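Local coordinates for protein UDP-4-amino-4,6-dideoxy-N-acetyl-beta-L-altrosamine transaminase (PDB 2FNU) that catalyses the pyridoxal-phosphate-dependent transamination of a UDP-linked 4-keto sugar, the second step in making pseudaminic acid for flagellin modification, at residues 257-260 and 261-264. Residues are numbered along the deposited sequence; the frame is centred on the assembly and turned at random.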
# COMPACT_ATOMS: atom_id res chain seq x y z
N ALA B 257 -29.18 12.77 -6.26
CA ALA B 257 -30.07 11.66 -5.92
C ALA B 257 -31.53 12.08 -5.89
O ALA B 257 -32.42 11.37 -6.36
CB ALA B 257 -29.66 11.05 -4.58
N LEU B 258 -31.78 13.26 -5.32
CA LEU B 258 -33.16 13.76 -5.24
C LEU B 258 -33.73 14.03 -6.63
O LEU B 258 -34.94 13.85 -6.86
CB LEU B 258 -33.24 15.01 -4.36
CG LEU B 258 -33.02 14.74 -2.87
CD1 LEU B 258 -32.82 16.07 -2.15
CD2 LEU B 258 -34.15 13.91 -2.22
N THR B 259 -32.88 14.50 -7.54
CA THR B 259 -33.32 14.74 -8.93
C THR B 259 -33.69 13.43 -9.60
O THR B 259 -34.75 13.32 -10.22
CB THR B 259 -32.24 15.49 -9.71
OG1 THR B 259 -32.10 16.79 -9.13
CG2 THR B 259 -32.63 15.65 -11.18
N TYR B 260 -32.84 12.41 -9.49
CA TYR B 260 -33.24 11.10 -9.97
C TYR B 260 -34.57 10.65 -9.35
O TYR B 260 -35.45 10.14 -10.05
CB TYR B 260 -32.20 10.07 -9.58
CG TYR B 260 -30.94 9.97 -10.43
CD1 TYR B 260 -31.01 9.73 -11.80
CD2 TYR B 260 -29.68 10.00 -9.83
CE1 TYR B 260 -29.85 9.57 -12.57
CE2 TYR B 260 -28.51 9.86 -10.59
CZ TYR B 260 -28.61 9.63 -11.96
OH TYR B 260 -27.47 9.44 -12.72
N ASP B 261 -34.71 10.81 -8.03
CA ASP B 261 -35.94 10.40 -7.33
C ASP B 261 -37.16 11.06 -7.98
O ASP B 261 -38.17 10.39 -8.23
CB ASP B 261 -35.90 10.78 -5.86
CG ASP B 261 -34.93 9.94 -5.04
OD1 ASP B 261 -34.31 8.97 -5.53
OD2 ASP B 261 -34.80 10.28 -3.84
N ARG B 262 -37.05 12.36 -8.25
CA ARG B 262 -38.21 13.08 -8.82
C ARG B 262 -38.59 12.49 -10.17
O ARG B 262 -39.78 12.24 -10.44
CB ARG B 262 -37.94 14.57 -8.97
CG ARG B 262 -37.85 15.33 -7.66
CD ARG B 262 -37.89 16.83 -7.94
NE ARG B 262 -36.84 17.29 -8.85
CZ ARG B 262 -35.58 17.55 -8.48
NH1 ARG B 262 -35.20 17.37 -7.21
NH2 ARG B 262 -34.71 17.99 -9.39
N ILE B 263 -37.59 12.27 -11.02
CA ILE B 263 -37.87 11.82 -12.38
C ILE B 263 -38.31 10.36 -12.41
O ILE B 263 -39.14 9.98 -13.24
CB ILE B 263 -36.62 12.06 -13.28
CG1 ILE B 263 -36.36 13.58 -13.38
CG2 ILE B 263 -36.79 11.44 -14.67
CD1 ILE B 263 -35.01 13.97 -13.95
N PHE B 264 -37.77 9.55 -11.49
CA PHE B 264 -38.10 8.13 -11.41
C PHE B 264 -39.34 7.80 -10.59
O PHE B 264 -39.74 6.63 -10.54
CB PHE B 264 -36.91 7.36 -10.80
CG PHE B 264 -35.68 7.35 -11.66
CD1 PHE B 264 -35.75 7.50 -13.04
CD2 PHE B 264 -34.42 7.16 -11.08
CE1 PHE B 264 -34.60 7.48 -13.84
CE2 PHE B 264 -33.26 7.13 -11.87
CZ PHE B 264 -33.35 7.28 -13.25
O HOH W 1 -32.46 18.11 -6.29
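Exposed Arg262 folds back over the buried Thr259 in the last turns of helix 246-264 of this DegT/DnrJ/EryC1-family aminotransferase, an i to i+3 contact. Arg262 CB lies 3.6 Å from Thr259 O. Next along the side chain, Arg262 CG passes 3.4 Å from Leu258 O, the carbonyl that accepts the Arg262 backbone N-H. The bend at chi3 (-57°) then turns the side chain back toward Thr259, so that Thr259 CA lies against one face of the guanidinium, toward its rim. At the tip, Arg262 NH2 gives Thr259 OG1 a weak, bent hydrogen bond of 2.9 Å, while NH1 donates to a water at the guanidinium edge that also bonds OG1. That hydroxyl has a further hydrogen bond with Glu255 O, one turn back.

The buried rings of Tyr260 and Phe264 run alongside each other, planes 16° apart but slid so far that they barely overlap; Tyr260 CD1 meets Phe264 CE2 at 3.4 Å. Both side chains pack on Leu347 of strand 344-347, Tyr260 also reaching helix 355-370 and hydrogen-bonding Pro348 O through OH. The backbone bond from Phe264 N to Tyr260 O spans 2.8 Å, and Phe264 CB lies 3.2 Å from that same oxygen.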